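Magnesium and cobalt efflux protein CorC (Neisseria meningitidis serogroup B, PDB 3OI8) probably takes part in magnesium and cobalt ion transport, and binds adenosine through the paired CBS domains held in this fragment. Local coordinates at residues 73-84 and 134-145. Numbering follows the deposited sequence.
Sequences RFPVIGEDKDEV and HMAIVIDEYGGT. With ADN (adenosine), chain C.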
# COMPACT_ATOMS: atom_id res chain seq x y z
N ARG A 73 10.03 -1.52 5.38
CA ARG A 73 11.16 -0.88 4.69
C ARG A 73 11.93 0.03 5.64
O ARG A 73 11.32 0.65 6.50
CB ARG A 73 10.65 -0.08 3.49
CG ARG A 73 10.45 -0.95 2.26
CD ARG A 73 9.33 -0.46 1.40
NE ARG A 73 8.06 -0.52 2.13
CZ ARG A 73 7.09 -1.39 1.87
NH1 ARG A 73 5.98 -1.36 2.59
NH2 ARG A 73 7.22 -2.27 0.89
N PHE A 74 13.25 0.09 5.47
CA PHE A 74 14.15 0.84 6.36
C PHE A 74 15.24 1.56 5.57
O PHE A 74 15.94 0.94 4.77
CB PHE A 74 14.84 -0.13 7.32
CG PHE A 74 13.90 -0.94 8.17
CD1 PHE A 74 13.67 -0.59 9.49
CD2 PHE A 74 13.26 -2.04 7.65
CE1 PHE A 74 12.80 -1.33 10.28
CE2 PHE A 74 12.38 -2.78 8.43
CZ PHE A 74 12.15 -2.42 9.75
N PRO A 75 15.39 2.88 5.79
CA PRO A 75 16.56 3.58 5.26
C PRO A 75 17.82 2.95 5.85
O PRO A 75 17.82 2.60 7.02
CB PRO A 75 16.43 5.00 5.84
CG PRO A 75 14.98 5.13 6.24
CD PRO A 75 14.53 3.75 6.63
N VAL A 76 18.87 2.84 5.06
CA VAL A 76 20.14 2.35 5.58
C VAL A 76 21.11 3.52 5.56
O VAL A 76 21.22 4.20 4.54
CB VAL A 76 20.68 1.18 4.75
CG1 VAL A 76 22.12 0.82 5.19
CG2 VAL A 76 19.76 -0.05 4.88
N ILE A 77 21.81 3.76 6.67
CA ILE A 77 22.63 4.96 6.81
C ILE A 77 24.12 4.65 6.95
O ILE A 77 24.52 3.55 7.36
CB ILE A 77 22.22 5.82 8.01
CG1 ILE A 77 22.38 5.04 9.31
CG2 ILE A 77 20.81 6.35 7.82
CD1 ILE A 77 22.43 5.88 10.56
N GLY A 78 24.92 5.64 6.61
CA GLY A 78 26.36 5.58 6.81
C GLY A 78 26.67 6.22 8.15
O GLY A 78 26.33 5.67 9.19
N GLU A 79 27.28 7.40 8.11
CA GLU A 79 27.76 8.03 9.34
C GLU A 79 26.63 8.49 10.26
O GLU A 79 26.76 8.45 11.49
CB GLU A 79 28.67 9.23 9.03
CG GLU A 79 29.08 9.97 10.28
CD GLU A 79 29.82 11.27 9.99
OE1 GLU A 79 30.66 11.67 10.83
OE2 GLU A 79 29.55 11.87 8.92
N ASP A 80 25.54 8.96 9.66
CA ASP A 80 24.38 9.44 10.39
C ASP A 80 23.21 9.56 9.41
O ASP A 80 23.31 9.18 8.24
CB ASP A 80 24.67 10.78 11.09
CG ASP A 80 25.08 11.87 10.13
OD1 ASP A 80 24.72 11.79 8.93
OD2 ASP A 80 25.76 12.83 10.57
N LYS A 81 22.11 10.11 9.89
CA LYS A 81 20.89 10.09 9.08
C LYS A 81 20.94 11.04 7.89
O LYS A 81 20.07 11.00 7.02
CB LYS A 81 19.66 10.35 9.95
CG LYS A 81 19.42 9.27 10.97
CD LYS A 81 18.20 9.55 11.81
CE LYS A 81 17.92 8.39 12.75
NZ LYS A 81 16.84 8.74 13.70
N ASP A 82 21.97 11.89 7.85
CA ASP A 82 22.18 12.75 6.68
C ASP A 82 22.96 12.03 5.57
O ASP A 82 23.23 12.60 4.51
CB ASP A 82 22.84 14.07 7.10
CG ASP A 82 21.87 14.96 7.86
OD1 ASP A 82 20.68 15.00 7.45
OD2 ASP A 82 22.26 15.59 8.86
N GLU A 83 23.32 10.78 5.82
CA GLU A 83 23.95 9.97 4.79
C GLU A 83 23.14 8.70 4.55
O GLU A 83 23.47 7.64 5.08
CB GLU A 83 25.42 9.63 5.16
CG GLU A 83 26.13 8.91 4.03
CD GLU A 83 27.59 8.54 4.33
OE1 GLU A 83 28.00 8.53 5.51
OE2 GLU A 83 28.30 8.23 3.35
N VAL A 84 22.05 8.80 3.78
CA VAL A 84 21.21 7.63 3.51
C VAL A 84 21.78 6.93 2.29
O VAL A 84 21.97 7.55 1.25
CB VAL A 84 19.71 8.00 3.26
CG1 VAL A 84 18.90 6.74 2.86
CG2 VAL A 84 19.09 8.66 4.47
N HIS A 134 7.48 2.40 -2.46
CA HIS A 134 6.70 2.47 -1.22
C HIS A 134 7.21 3.51 -0.23
O HIS A 134 6.47 3.94 0.67
CB HIS A 134 6.67 1.10 -0.54
CG HIS A 134 5.77 0.13 -1.22
ND1 HIS A 134 6.24 -0.87 -2.05
CD2 HIS A 134 4.42 0.01 -1.20
CE1 HIS A 134 5.21 -1.56 -2.52
NE2 HIS A 134 4.10 -1.05 -2.02
N MSE A 135 8.46 3.91 -0.37
CA MSE A 135 9.05 4.86 0.57
C MSE A 135 9.95 5.84 -0.17
O MSE A 135 10.60 5.48 -1.15
CB MSE A 135 9.82 4.10 1.67
CG MSE A 135 10.78 4.95 2.51
SE MSE A 135 11.72 3.89 3.89
CE MSE A 135 10.20 3.53 5.08
N ALA A 136 9.94 7.09 0.27
CA ALA A 136 10.90 8.06 -0.24
C ALA A 136 11.57 8.74 0.95
O ALA A 136 11.01 8.79 2.05
CB ALA A 136 10.23 9.08 -1.12
N ILE A 137 12.75 9.28 0.71
CA ILE A 137 13.46 10.03 1.73
C ILE A 137 13.23 11.50 1.43
O ILE A 137 13.41 11.94 0.30
CB ILE A 137 14.96 9.74 1.68
CG1 ILE A 137 15.24 8.23 1.87
CG2 ILE A 137 15.72 10.66 2.66
CD1 ILE A 137 14.78 7.67 3.21
N VAL A 138 12.81 12.26 2.45
CA VAL A 138 12.52 13.67 2.26
C VAL A 138 13.77 14.48 2.55
O VAL A 138 14.43 14.28 3.57
CB VAL A 138 11.37 14.09 3.17
CG1 VAL A 138 10.97 15.56 2.91
CG2 VAL A 138 10.19 13.14 2.94
N ILE A 139 14.11 15.38 1.63
CA ILE A 139 15.32 16.18 1.69
C ILE A 139 14.96 17.64 1.98
O ILE A 139 14.00 18.16 1.42
CB ILE A 139 16.07 16.12 0.34
CG1 ILE A 139 16.54 14.69 0.06
CG2 ILE A 139 17.24 17.08 0.31
CD1 ILE A 139 17.41 14.12 1.16
N ASP A 140 15.71 18.32 2.84
CA ASP A 140 15.45 19.72 3.12
C ASP A 140 16.07 20.59 2.02
O ASP A 140 16.72 20.07 1.11
CB ASP A 140 15.95 20.13 4.52
CG ASP A 140 17.46 19.99 4.68
OD1 ASP A 140 18.21 20.22 3.71
OD2 ASP A 140 17.90 19.66 5.80
N GLU A 141 15.88 21.90 2.10
CA GLU A 141 16.32 22.79 1.04
C GLU A 141 17.85 22.95 0.98
O GLU A 141 18.36 23.70 0.15
CB GLU A 141 15.64 24.16 1.14
CG GLU A 141 15.79 24.84 2.50
CD GLU A 141 14.69 24.47 3.48
OE1 GLU A 141 14.40 23.26 3.63
OE2 GLU A 141 14.12 25.39 4.11
N TYR A 142 18.56 22.23 1.84
CA TYR A 142 20.02 22.33 1.89
C TYR A 142 20.71 21.02 1.57
O TYR A 142 21.94 20.96 1.53
CB TYR A 142 20.48 22.81 3.27
CG TYR A 142 19.80 24.07 3.76
CD1 TYR A 142 19.97 25.28 3.11
CD2 TYR A 142 18.99 24.04 4.89
CE1 TYR A 142 19.35 26.44 3.56
CE2 TYR A 142 18.37 25.20 5.36
CZ TYR A 142 18.55 26.39 4.68
OH TYR A 142 17.94 27.54 5.13
N GLY A 143 19.93 19.96 1.35
CA GLY A 143 20.50 18.66 1.04
C GLY A 143 20.48 17.66 2.20
O GLY A 143 20.75 16.48 2.01
N GLY A 144 20.14 18.13 3.39
CA GLY A 144 20.06 17.26 4.55
C GLY A 144 18.76 16.46 4.56
O GLY A 144 17.81 16.81 3.86
N THR A 145 18.73 15.40 5.36
CA THR A 145 17.54 14.56 5.51
C THR A 145 16.52 15.24 6.41
O THR A 145 16.85 15.61 7.54
CB THR A 145 17.95 13.21 6.14
OG1 THR A 145 18.80 12.51 5.24
CG2 THR A 145 16.74 12.37 6.45
O5' ADN C . 5.03 0.59 9.92
C5' ADN C . 3.82 1.04 10.48
C4' ADN C . 3.77 2.60 10.47
O4' ADN C . 5.03 3.14 10.97
C3' ADN C . 3.57 3.14 9.04
O3' ADN C . 2.23 3.54 8.87
C2' ADN C . 4.49 4.33 8.93
O2' ADN C . 3.80 5.51 9.29
C1' ADN C . 5.57 4.08 9.98
N9 ADN C . 6.79 3.54 9.39
C8 ADN C . 6.91 2.46 8.32
N7 ADN C . 8.37 2.21 8.09
C5 ADN C . 9.16 3.14 9.02
C6 ADN C . 10.69 3.34 9.25
N6 ADN C . 11.65 2.52 8.51
N1 ADN C . 11.16 4.32 10.23
C2 ADN C . 10.17 5.14 11.04
N3 ADN C . 8.66 4.94 10.82
C4 ADN C . 8.19 3.95 9.82
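Arg73 and His134 meet where two CBS domains face each other in a CBS pair, also called a Bateman module, each supplying a strand to the interface. The guanidinium lies flat on the imidazole, centres 4.2 Å apart and planes 21° apart, with His134 CB also under it, toward the rim. Bends at chi2 and chi3 fold the arginine chain down onto the histidine. Through NE2, His134 is hydrogen-bonded to Glu152 OE2 of the second subunit, which ties the stacked ring to the dimer partner.

One step along, selenomethionine Met135 crosses Pro75 at about a right angle, its SE 3.9 Å from Pro75 CD. Its chain runs extended through chi2 (180°) and turns at chi3 (-70°), which sets CE 3.4 Å from Arg73 O and also against adenosine N7. That same carbonyl oxygen accepts the adenine amino group, N6 to Arg73 O 2.8 Å, a backbone bond of the kind that can read an adenine edge; Asn51 N, His71 ND1 and Asp153 OD1 also hydrogen-bond the adenosine. Next to the pocket comes an apolar patch: Ile137 turns CD1 to the Pro75 ring, while its CG1 and Val84 CG1 approach tip to tip at 4.1 Å.

At the far end the turn from Asp80 to Glu83 drops onto the start of strand 145-150. Thr145 is gripped twice. Its hydroxyl donates to Lys81 O at 2.7 Å, and its backbone N reaches Asp82 OD1, nearly in line with the carboxylate C-O bond. Second-shell bonds shape both loops. Asp80 OD1 takes Asp82 N in an Asx turn, and in the matching Asx turn at Asp140, OD1 is approached from opposite faces of its carboxylate by Tyr142 N and Gly144 N, the latter at 2.9 Å.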